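Local coordinates for PUA domain-containing protein (Pyrococcus horikoshii, PDB 3D79) that is of unknown function but probably binds RNA through its PUA domain, at residues 152-157 with 161-166; 147-150 with 156-159; 105-110 with 141-146; 54-59 with 171-176. All blocks are in the same frame, centred on the assembly; numbering follows the deposited sequence.

Contact 1 of 4, residues 152-157 with 161-166; sequences KVMKEK and KAVKVI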
loop_
_atom_site.group_PDB
_atom_site.type_symbol
_atom_site.label_atom_id
_atom_site.label_comp_id
_atom_site.label_asym_id
_atom_site.label_seq_id
_atom_site.Cartn_x
_atom_site.Cartn_y
_atom_site.Cartn_z
ATOM N N LYS A 152 -5.031 13.886 9.471
ATOM C CA LYS A 152 -4.982 15.251 9.998
ATOM C C LYS A 152 -3.824 15.438 10.975
ATOM O O LYS A 152 -3.091 16.429 10.902
ATOM C CB LYS A 152 -6.298 15.609 10.688
ATOM C CG LYS A 152 -7.449 15.886 9.725
ATOM C CD LYS A 152 -8.754 16.177 10.471
ATOM C CE LYS A 152 -8.722 17.524 11.183
ATOM N NZ LYS A 152 -8.863 18.679 10.245
ATOM N N VAL A 153 -3.667 14.481 11.885
ATOM C CA VAL A 153 -2.605 14.551 12.887
ATOM C C VAL A 153 -1.226 14.437 12.228
ATOM O O VAL A 153 -0.285 15.136 12.616
ATOM C CB VAL A 153 -2.825 13.519 14.028
ATOM C CG1 VAL A 153 -1.588 13.396 14.908
ATOM C CG2 VAL A 153 -4.034 13.927 14.868
ATOM N N MET A 154 -1.122 13.589 11.201
ATOM C CA MET A 154 0.113 13.466 10.419
ATOM C C MET A 154 0.562 14.797 9.814
ATOM O O MET A 154 1.759 15.074 9.747
ATOM C CB MET A 154 -0.043 12.437 9.294
ATOM C CG MET A 154 -0.164 10.997 9.745
ATOM S SD MET A 154 -0.090 9.916 8.301
ATOM C CE MET A 154 -0.578 8.345 9.022
ATOM N N LYS A 155 -0.399 15.605 9.364
ATOM C CA LYS A 155 -0.101 16.909 8.772
ATOM C C LYS A 155 0.259 17.981 9.805
ATOM O O LYS A 155 1.010 18.912 9.506
ATOM C CB LYS A 155 -1.281 17.378 7.912
ATOM C CG LYS A 155 -1.478 16.538 6.653
ATOM C CD LYS A 155 -2.790 16.876 5.943
ATOM C CE LYS A 155 -2.716 18.226 5.250
ATOM N NZ LYS A 155 -4.051 18.645 4.723
ATOM N N GLU A 156 -0.284 17.834 11.010
ATOM C CA GLU A 156 -0.154 18.812 12.093
ATOM C C GLU A 156 1.118 18.626 12.922
ATOM O O GLU A 156 1.745 19.606 13.346
ATOM C CB GLU A 156 -1.381 18.718 13.004
ATOM C CG GLU A 156 -1.359 19.613 14.253
ATOM C CD GLU A 156 -1.630 21.092 13.969
ATOM O OE1 GLU A 156 -2.164 21.430 12.886
ATOM O OE2 GLU A 156 -1.304 21.923 14.849
ATOM N N LYS A 157 1.482 17.371 13.162
ATOM C CA LYS A 157 2.584 17.053 14.071
ATOM C C LYS A 157 3.929 16.974 13.368
ATOM O O LYS A 157 4.029 16.482 12.244
ATOM C CB LYS A 157 2.315 15.743 14.820
ATOM C CG LYS A 157 1.092 15.786 15.721
ATOM C CD LYS A 157 1.216 14.828 16.893
ATOM C CE LYS A 157 1.601 15.574 18.167
ATOM N NZ LYS A 157 0.428 16.252 18.806
ATOM N N LYS A 161 5.930 8.791 15.872
ATOM C CA LYS A 161 5.856 7.816 14.775
ATOM C C LYS A 161 4.487 7.848 14.108
ATOM O O LYS A 161 3.446 7.765 14.780
ATOM C CB LYS A 161 6.160 6.389 15.245
ATOM C CG LYS A 161 6.512 5.454 14.068
ATOM C CD LYS A 161 6.840 4.015 14.494
ATOM C CE LYS A 161 8.203 3.915 15.187
ATOM N NZ LYS A 161 9.311 4.599 14.464
ATOM N N ALA A 162 4.503 7.933 12.779
ATOM C CA ALA A 162 3.283 8.108 12.002
ATOM C C ALA A 162 2.787 6.839 11.322
ATOM O O ALA A 162 1.577 6.617 11.232
ATOM C CB ALA A 162 3.482 9.201 10.979
ATOM N N VAL A 163 3.711 6.024 10.822
ATOM C CA VAL A 163 3.337 4.807 10.090
ATOM C C VAL A 163 4.223 3.635 10.476
ATOM O O VAL A 163 5.445 3.735 10.413
ATOM C CB VAL A 163 3.438 5.002 8.551
ATOM C CG1 VAL A 163 3.037 3.726 7.803
ATOM C CG2 VAL A 163 2.583 6.183 8.085
ATOM N N LYS A 164 3.592 2.529 10.874
ATOM C CA LYS A 164 4.293 1.261 11.045
ATOM C C LYS A 164 4.398 0.580 9.687
ATOM O O LYS A 164 3.393 0.094 9.158
ATOM C CB LYS A 164 3.551 0.353 12.044
ATOM C CG LYS A 164 4.295 -0.938 12.387
ATOM C CD LYS A 164 5.488 -0.627 13.296
ATOM C CE LYS A 164 6.485 -1.752 13.297
ATOM N NZ LYS A 164 7.803 -1.298 13.804
ATOM N N VAL A 165 5.605 0.555 9.124
ATOM C CA VAL A 165 5.834 -0.039 7.803
ATOM C C VAL A 165 5.783 -1.568 7.884
ATOM O O VAL A 165 6.352 -2.169 8.802
ATOM C CB VAL A 165 7.159 0.444 7.174
ATOM C CG1 VAL A 165 7.445 -0.293 5.863
ATOM C CG2 VAL A 165 7.100 1.955 6.939
ATOM N N ILE A 166 5.079 -2.184 6.936
ATOM C CA ILE A 166 4.980 -3.648 6.879
ATOM C C ILE A 166 5.623 -4.241 5.620
ATOM O O ILE A 166 5.838 -5.451 5.532
ATOM C CB ILE A 166 3.506 -4.143 7.026
ATOM C CG1 ILE A 166 2.658 -3.743 5.808
ATOM C CG2 ILE A 166 2.895 -3.641 8.339
ATOM C CD1 ILE A 166 1.232 -4.318 5.824
#
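In the PUA domain, helix 151-156 lies against the classic beta bulge that opens strand 161-165, and Met154 reaches from the helix to Ala162 and Val163 of the bulge. Both bulge residues face Val113 on the neighbouring strand 113-114. Met154 does all the touching on the helix side, while Lys155 at the helix surface forms a salt bridge with Glu123. The CG of Met154 lies anti to its own carbonyl carbon (chi1 -69°), and the chain beyond is extended, which carries the methyl along the strand from Ala162 to Val163. Early in that run Met154 CG passes over the methyl of Ala162, 4.2 Å from Ala162 CB, where the backbones come nearest. At its end Met154 CE rests 3.9 Å from Val163 CG2, the two side chains crossing at about a right angle. The same methyl lies 3.5 Å from Ala162 O, a packing contact beside a carbonyl whose bonding partner is the backbone of Leu148. Ile118 touches both Met154 and Ala162, and Ala147 and Met149 also pack on Met154. With no hydrogen bond or charge pair between the two segments, helix and bulge are held here by buried van der Waals contact.

Contact 2 of 4, residues 147-150 with 156-159; sequences ALMS and EKNR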
loop_
_atom_site.group_PDB
_atom_site.type_symbol
_atom_site.label_atom_id
_atom_site.label_comp_id
_atom_site.label_asym_id
_atom_site.label_seq_id
_atom_site.Cartn_x
_atom_site.Cartn_y
_atom_site.Cartn_z
ATOM N N ALA A 147 -1.311 3.158 9.693
ATOM C CA ALA A 147 -1.314 4.489 10.287
ATOM C C ALA A 147 -1.354 4.413 11.807
ATOM O O ALA A 147 -2.174 3.692 12.381
ATOM C CB ALA A 147 -2.491 5.285 9.785
ATOM N N LEU A 148 -0.447 5.150 12.446
ATOM C CA LEU A 148 -0.417 5.270 13.913
ATOM C C LEU A 148 -0.978 6.619 14.355
ATOM O O LEU A 148 -1.101 6.904 15.558
ATOM C CB LEU A 148 1.009 5.079 14.443
ATOM C CG LEU A 148 1.773 3.821 14.015
ATOM C CD1 LEU A 148 3.201 3.880 14.510
ATOM C CD2 LEU A 148 1.086 2.546 14.475
ATOM N N MET A 149 -1.310 7.449 13.368
ATOM C CA MET A 149 -1.950 8.743 13.566
ATOM C C MET A 149 -3.031 8.898 12.499
ATOM O O MET A 149 -2.964 8.260 11.449
ATOM C CB MET A 149 -0.939 9.879 13.381
ATOM C CG MET A 149 0.239 9.889 14.345
ATOM S SD MET A 149 1.464 11.096 13.802
ATOM C CE MET A 149 2.534 11.171 15.243
ATOM N N SER A 150 -4.014 9.759 12.747
ATOM C CA SER A 150 -4.943 10.145 11.689
ATOM C C SER A 150 -4.186 10.964 10.637
ATOM O O SER A 150 -3.108 11.499 10.918
ATOM C CB SER A 150 -6.097 10.966 12.257
ATOM O OG SER A 150 -5.645 12.257 12.636
ATOM N N GLU A 156 -0.284 17.834 11.010
ATOM C CA GLU A 156 -0.154 18.812 12.093
ATOM C C GLU A 156 1.118 18.626 12.922
ATOM O O GLU A 156 1.745 19.606 13.346
ATOM C CB GLU A 156 -1.381 18.718 13.004
ATOM C CG GLU A 156 -1.359 19.613 14.253
ATOM C CD GLU A 156 -1.630 21.092 13.969
ATOM O OE1 GLU A 156 -2.164 21.430 12.886
ATOM O OE2 GLU A 156 -1.304 21.923 14.849
ATOM N N LYS A 157 1.482 17.371 13.162
ATOM C CA LYS A 157 2.584 17.053 14.071
ATOM C C LYS A 157 3.929 16.974 13.368
ATOM O O LYS A 157 4.029 16.482 12.244
ATOM C CB LYS A 157 2.315 15.743 14.820
ATOM C CG LYS A 157 1.092 15.786 15.721
ATOM C CD LYS A 157 1.216 14.828 16.893
ATOM C CE LYS A 157 1.601 15.574 18.167
ATOM N NZ LYS A 157 0.428 16.252 18.806
ATOM N N ASN A 158 4.962 17.475 14.040
ATOM C CA ASN A 158 6.331 17.305 13.563
ATOM C C ASN A 158 7.131 16.350 14.460
ATOM O O ASN A 158 8.350 16.258 14.333
ATOM C CB ASN A 158 7.040 18.663 13.441
ATOM C CG ASN A 158 7.321 19.308 14.797
ATOM O OD1 ASN A 158 6.494 19.263 15.707
ATOM N ND2 ASN A 158 8.488 19.931 14.923
ATOM N N ARG A 159 6.429 15.645 15.352
ATOM C CA ARG A 159 7.031 14.650 16.247
ATOM C C ARG A 159 6.134 13.432 16.394
ATOM O O ARG A 159 4.910 13.543 16.310
ATOM C CB ARG A 159 7.287 15.258 17.630
ATOM C CG ARG A 159 8.355 16.336 17.635
ATOM C CD ARG A 159 8.494 16.969 19.003
ATOM N NE ARG A 159 9.080 16.053 19.984
ATOM C CZ ARG A 159 10.377 15.781 20.079
ATOM N NH1 ARG A 159 11.252 16.343 19.253
ATOM N NH2 ARG A 159 10.801 14.932 21.014
#
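Met149 points from the loop after strand 141-147 toward the loop that leaves helix 151-156, and its terminal methyl ends against both the Arg159 carbonyl and the aliphatic part of Lys157. Met149 CG stands anti to its carbonyl carbon (chi1 -61°), and with chi2 and chi3 both near 170° the thioether runs out as an almost straight rod. It reaches from its side of the 9.5 Å separation between Met149 CA and Lys157 CA, and the lysine side chain meets it. At the tip, Met149 CE lies 3.5 Å from Arg159 O. Arg159 meets it with its carbonyl alone, since its side chain leaves in the other direction and the guanidinium takes no part. Lys157 meets the same methyl beside the Arg159 carbonyl. Its CB points toward the methionine, but the chain then bends away, so that the middle of the side chain does the touching, with Lys157 CD 4.2 Å from Met149 CE, while the ammonium group is carried off. Further back, Met149 packs on Ala115, on Ala162 of strand 161-165 and on Met154 of the helix. The two loops flank the short helix 151-156: Ser150 is its N-cap, with OG accepting from Val153 N, and Lys157 is the first residue past its end. Across this surface contact of the PUA domain there is no hydrogen bond. An apolar methyl meets a backbone carbonyl and a lysine methylene, which lets the lysine keep its charge turned away while its CD methylene packs on the methionine methyl.

Contact 3 of 4, residues 105-110 with 141-146; sequences PHILNG and PLAIGI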
loop_
_atom_site.group_PDB
_atom_site.type_symbol
_atom_site.label_atom_id
_atom_site.label_comp_id
_atom_site.label_asym_id
_atom_site.label_seq_id
_atom_site.Cartn_x
_atom_site.Cartn_y
_atom_site.Cartn_z
ATOM N N PRO A 105 15.812 7.663 2.291
ATOM C CA PRO A 105 16.788 6.592 2.510
ATOM C C PRO A 105 16.527 5.786 3.788
ATOM O O PRO A 105 16.771 4.580 3.810
ATOM C CB PRO A 105 18.129 7.334 2.573
ATOM C CG PRO A 105 17.796 8.741 2.857
ATOM C CD PRO A 105 16.443 8.997 2.287
ATOM N N HIS A 106 16.009 6.439 4.824
ATOM C CA HIS A 106 15.674 5.755 6.070
ATOM C C HIS A 106 14.579 4.709 5.851
ATOM O O HIS A 106 14.716 3.562 6.277
ATOM C CB HIS A 106 15.242 6.763 7.130
ATOM C CG HIS A 106 16.328 7.710 7.531
ATOM N ND1 HIS A 106 17.299 7.379 8.449
ATOM C CD2 HIS A 106 16.606 8.972 7.126
ATOM C CE1 HIS A 106 18.124 8.398 8.601
ATOM N NE2 HIS A 106 17.728 9.377 7.809
ATOM N N ILE A 107 13.508 5.113 5.168
ATOM C CA ILE A 107 12.375 4.223 4.881
ATOM C C ILE A 107 12.777 3.033 3.998
ATOM O O ILE A 107 12.344 1.900 4.227
ATOM C CB ILE A 107 11.192 5.013 4.262
ATOM C CG1 ILE A 107 10.652 6.017 5.290
ATOM C CG2 ILE A 107 10.072 4.071 3.773
ATOM C CD1 ILE A 107 9.870 7.178 4.683
ATOM N N LEU A 108 13.613 3.286 2.993
ATOM C CA LEU A 108 14.088 2.210 2.127
ATOM C C LEU A 108 15.036 1.237 2.847
ATOM O O LEU A 108 15.293 0.130 2.354
ATOM C CB LEU A 108 14.732 2.782 0.858
ATOM C CG LEU A 108 13.802 3.539 -0.100
ATOM C CD1 LEU A 108 14.600 4.073 -1.279
ATOM C CD2 LEU A 108 12.644 2.652 -0.591
ATOM N N ASN A 109 15.535 1.662 4.008
ATOM C CA ASN A 109 16.404 0.844 4.868
ATOM C C ASN A 109 15.638 0.145 6.006
ATOM O O ASN A 109 16.248 -0.500 6.864
ATOM C CB ASN A 109 17.560 1.702 5.420
ATOM C CG ASN A 109 18.522 0.914 6.321
ATOM O OD1 ASN A 109 18.710 1.248 7.498
ATOM N ND2 ASN A 109 19.125 -0.132 5.772
ATOM N N GLY A 110 14.308 0.265 6.010
ATOM C CA GLY A 110 13.480 -0.444 6.994
ATOM C C GLY A 110 12.953 0.376 8.163
ATOM O O GLY A 110 12.343 -0.175 9.090
ATOM N N PRO A 141 6.221 5.241 -4.879
ATOM C CA PRO A 141 5.909 4.653 -3.578
ATOM C C PRO A 141 7.130 3.978 -2.969
ATOM O O PRO A 141 7.929 3.360 -3.684
ATOM C CB PRO A 141 4.832 3.627 -3.917
ATOM C CG PRO A 141 5.194 3.179 -5.301
ATOM C CD PRO A 141 5.691 4.427 -5.991
ATOM N N LEU A 142 7.271 4.115 -1.653
ATOM C CA LEU A 142 8.417 3.580 -0.935
ATOM C C LEU A 142 8.008 2.392 -0.078
ATOM O O LEU A 142 8.809 1.490 0.174
ATOM C CB LEU A 142 9.006 4.644 -0.004
ATOM C CG LEU A 142 9.292 6.039 -0.555
ATOM C CD1 LEU A 142 9.758 6.939 0.570
ATOM C CD2 LEU A 142 10.333 5.970 -1.667
ATOM N N ALA A 143 6.762 2.406 0.379
ATOM C CA ALA A 143 6.341 1.478 1.430
ATOM C C ALA A 143 4.836 1.451 1.608
ATOM O O ALA A 143 4.125 2.343 1.148
ATOM C CB ALA A 143 7.000 1.866 2.758
ATOM N N ILE A 144 4.368 0.416 2.301
ATOM C CA ILE A 144 2.997 0.354 2.770
ATOM C C ILE A 144 3.029 0.037 4.259
ATOM O O ILE A 144 4.025 -0.510 4.763
ATOM C CB ILE A 144 2.136 -0.682 1.990
ATOM C CG1 ILE A 144 2.718 -2.094 2.099
ATOM C CG2 ILE A 144 2.007 -0.272 0.507
ATOM C CD1 ILE A 144 1.747 -3.196 1.672
ATOM N N GLY A 145 1.961 0.391 4.958
ATOM C CA GLY A 145 1.923 0.177 6.402
ATOM C C GLY A 145 0.622 0.548 7.068
ATOM O O GLY A 145 -0.408 0.731 6.415
ATOM N N ILE A 146 0.685 0.650 8.392
ATOM C CA ILE A 146 -0.470 0.944 9.215
ATOM C C ILE A 146 -0.296 2.312 9.852
ATOM O O ILE A 146 0.742 2.593 10.469
ATOM C CB ILE A 146 -0.644 -0.118 10.333
ATOM C CG1 ILE A 146 -0.723 -1.521 9.721
ATOM C CG2 ILE A 146 -1.877 0.202 11.191
ATOM C CD1 ILE A 146 -0.746 -2.655 10.736
#
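Leu142, a bump at the start of strand 141-147 in the PUA domain, pushes into the hollow between Ile107 and Leu108 on the last turn of helix 104-108. Its two methyls divide the work: Leu142 CD1 meets Ile107 CD1 at 4.1 Å, and Leu142 CD2 meets Leu108 CD2 at 4.2 Å. Each helix side chain crosses the leucine at about a right angle. A smaller bump fits the other way. The branch methyl Ile107 CG2, turned anti to the backbone N by chi1 of -65°, drops between two strand residues, 4.0 Å from Leu142 CB and 3.9 Å from Ala143 CB. Leu142 and Ala143 can both offer CB to the helix because they form a classic beta bulge opposite Val133, which places two successive side chains on one face. Val99 of strand 96-99 lies against both Ile107 and Leu142. The helix ends just beyond in a Schellman motif, with Gly110 at positive phi. No polar bond joins the two segments; branched methyls and an alanine interlock instead, and the largely buried contact implies that hydrophobic packing seats the helix end on the bulged strand.

Contact 4 of 4, residues 54-59 with 171-176; sequences KTTEII and DKIWEV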
loop_
_atom_site.group_PDB
_atom_site.type_symbol
_atom_site.label_atom_id
_atom_site.label_comp_id
_atom_site.label_asym_id
_atom_site.label_seq_id
_atom_site.Cartn_x
_atom_site.Cartn_y
_atom_site.Cartn_z
ATOM N N LYS A 54 4.650 -17.522 6.393
ATOM C CA LYS A 54 3.541 -18.115 7.146
ATOM C C LYS A 54 2.484 -17.122 7.639
ATOM O O LYS A 54 1.422 -17.532 8.117
ATOM C CB LYS A 54 4.066 -18.985 8.299
ATOM C CG LYS A 54 5.013 -20.099 7.853
ATOM C CD LYS A 54 4.421 -20.944 6.741
ATOM C CE LYS A 54 5.462 -21.883 6.159
ATOM N NZ LYS A 54 4.927 -22.630 4.979
ATOM N N THR A 55 2.769 -15.827 7.523
ATOM C CA THR A 55 1.778 -14.816 7.863
ATOM C C THR A 55 1.417 -13.934 6.658
ATOM O O THR A 55 0.556 -13.061 6.767
ATOM C CB THR A 55 2.228 -13.924 9.054
ATOM O OG1 THR A 55 3.376 -13.153 8.683
ATOM C CG2 THR A 55 2.555 -14.772 10.285
ATOM N N THR A 56 2.056 -14.189 5.516
ATOM C CA THR A 56 1.986 -13.272 4.370
ATOM C C THR A 56 1.734 -13.983 3.048
ATOM O O THR A 56 2.477 -14.885 2.665
ATOM C CB THR A 56 3.285 -12.451 4.238
ATOM O OG1 THR A 56 3.643 -11.907 5.515
ATOM C CG2 THR A 56 3.112 -11.307 3.231
ATOM N N GLU A 57 0.689 -13.551 2.345
ATOM C CA GLU A 57 0.380 -14.085 1.023
ATOM C C GLU A 57 0.482 -12.987 -0.028
ATOM O O GLU A 57 0.327 -11.809 0.284
ATOM C CB GLU A 57 -1.026 -14.677 0.995
ATOM C CG GLU A 57 -1.216 -15.932 1.837
ATOM C CD GLU A 57 -2.680 -16.188 2.122
ATOM O OE1 GLU A 57 -3.303 -15.353 2.816
ATOM O OE2 GLU A 57 -3.209 -17.212 1.646
ATOM N N ILE A 58 0.744 -13.401 -1.266
ATOM C CA ILE A 58 0.754 -12.516 -2.429
ATOM C C ILE A 58 -0.455 -12.862 -3.300
ATOM O O ILE A 58 -0.663 -14.020 -3.656
ATOM C CB ILE A 58 2.078 -12.664 -3.241
ATOM C CG1 ILE A 58 3.313 -12.421 -2.350
ATOM C CG2 ILE A 58 2.088 -11.770 -4.509
ATOM C CD1 ILE A 58 3.369 -11.057 -1.663
ATOM N N ILE A 59 -1.267 -11.859 -3.611
ATOM C CA ILE A 59 -2.438 -12.067 -4.456
ATOM C C ILE A 59 -2.110 -11.585 -5.866
ATOM O O ILE A 59 -1.733 -10.425 -6.056
ATOM C CB ILE A 59 -3.681 -11.309 -3.929
ATOM C CG1 ILE A 59 -3.969 -11.654 -2.457
ATOM C CG2 ILE A 59 -4.902 -11.570 -4.832
ATOM C CD1 ILE A 59 -4.395 -13.097 -2.216
ATOM N N ASP A 171 12.829 -4.582 0.057
ATOM C CA ASP A 171 12.717 -5.703 0.999
ATOM C C ASP A 171 12.571 -7.045 0.263
ATOM O O ASP A 171 12.633 -7.091 -0.969
ATOM C CB ASP A 171 11.624 -5.470 2.070
ATOM C CG ASP A 171 10.202 -5.662 1.546
ATOM O OD1 ASP A 171 10.006 -6.091 0.392
ATOM O OD2 ASP A 171 9.260 -5.386 2.319
ATOM N N LYS A 172 12.400 -8.129 1.011
ATOM C CA LYS A 172 12.357 -9.454 0.407
ATOM C C LYS A 172 11.091 -9.708 -0.416
ATOM O O LYS A 172 11.135 -10.413 -1.425
ATOM C CB LYS A 172 12.568 -10.539 1.465
ATOM C CG LYS A 172 14.029 -10.711 1.872
ATOM C CD LYS A 172 14.875 -11.232 0.707
ATOM C CE LYS A 172 16.365 -11.172 1.011
ATOM N NZ LYS A 172 17.196 -11.443 -0.200
ATOM N N ILE A 173 9.973 -9.120 0.009
ATOM C CA ILE A 173 8.731 -9.176 -0.775
ATOM C C ILE A 173 8.922 -8.472 -2.127
ATOM O O ILE A 173 8.523 -8.992 -3.177
ATOM C CB ILE A 173 7.540 -8.570 -0.001
ATOM C CG1 ILE A 173 7.239 -9.409 1.251
ATOM C CG2 ILE A 173 6.300 -8.481 -0.896
ATOM C CD1 ILE A 173 6.267 -8.777 2.254
ATOM N N TRP A 174 9.552 -7.300 -2.090
ATOM C CA TRP A 174 9.904 -6.554 -3.297
ATOM C C TRP A 174 10.754 -7.402 -4.242
ATOM O O TRP A 174 10.481 -7.461 -5.437
ATOM C CB TRP A 174 10.639 -5.263 -2.922
ATOM C CG TRP A 174 11.160 -4.468 -4.090
ATOM C CD1 TRP A 174 12.425 -4.511 -4.613
ATOM C CD2 TRP A 174 10.439 -3.500 -4.866
ATOM N NE1 TRP A 174 12.534 -3.638 -5.666
ATOM C CE2 TRP A 174 11.333 -3.000 -5.842
ATOM C CE3 TRP A 174 9.126 -3.005 -4.834
ATOM C CZ2 TRP A 174 10.955 -2.034 -6.781
ATOM C CZ3 TRP A 174 8.754 -2.043 -5.773
ATOM C CH2 TRP A 174 9.665 -1.568 -6.728
ATOM N N GLU A 175 11.765 -8.076 -3.697
ATOM C CA GLU A 175 12.668 -8.890 -4.519
ATOM C C GLU A 175 11.917 -9.911 -5.366
ATOM O O GLU A 175 12.234 -10.102 -6.545
ATOM C CB GLU A 175 13.722 -9.588 -3.652
ATOM C CG GLU A 175 14.767 -8.640 -3.077
ATOM C CD GLU A 175 15.953 -9.355 -2.450
ATOM O OE1 GLU A 175 16.083 -10.588 -2.615
ATOM O OE2 GLU A 175 16.763 -8.671 -1.790
ATOM N N VAL A 176 10.907 -10.547 -4.771
ATOM C CA VAL A 176 10.174 -11.626 -5.441
ATOM C C VAL A 176 8.920 -11.181 -6.207
ATOM O O VAL A 176 8.307 -11.991 -6.901
ATOM C CB VAL A 176 9.815 -12.793 -4.469
ATOM C CG1 VAL A 176 11.074 -13.351 -3.805
ATOM C CG2 VAL A 176 8.786 -12.364 -3.425
#
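Ile173, on the C-terminal helix 172-177, packs against strand 56-61 of the antiparallel sheet of the Pre-PUA-like domain, bringing the end of the chain back onto its N-terminal half. The tight part is a small apolar patch. Ile173 splits over two strand residues that share one face of the sheet: its branch methyl CG2 lies 4.0 Å from Ile58 CD1, the side chains crossing obliquely, and its CD1 meets Thr56 CG2 tip to tip at 4.2 Å. Chi1 of -48° puts Thr56 CG2 anti to the backbone N and facing the helix, while Thr56 OG1 is turned to Arg70 and Asp53. Ile68 of the next strand touches both Thr56 and Ile173, and Phe52 packs on Ile173 as well. Here the backbones stay well apart, 8.8 Å between Ile58 CA and Ile173 CA, and only side chains bridge them. Val176 makes no close contact with the strand segment and leans on Phe52 instead, and Trp174 packs on helix 78-84. The solvent side belongs to the exposed Lys172 and Glu175, which pair with each other, Lys172 NZ lying 2.8 Å from Glu175 OE1 in a salt bridge. Asp171 serves as the N-cap: its OD1 accepts from Trp174 N at 2.8 Å with an N-H...O angle of 172°, the donor nearly in line with the CG-OD1 bond.

Contacts 1, 2 and 3 lie within the PUA domain, whereas contact 4 joins the C-terminal helix to the Pre-PUA-like half. Along the chain contact 3 closes before contacts 1 and 2, which share Glu156 and Lys157, and contact 4 spans all three. Contacts 1 and 2 have centres about 4 Å apart: contact 1 sets helix 151-156 itself on strand 161-165, contact 2 joins the loops that enter and leave it. Contact 3 is centred about 13 Å from contact 1 on the same mixed sheet, where strands 141-147 and 161-165 are neighbours. The centre of contact 4 is about 15 Å from that of contact 3 and 27 Å from that of contact 2. The PUA fold is thus packed locally, while the chain's end ties it to the other domain.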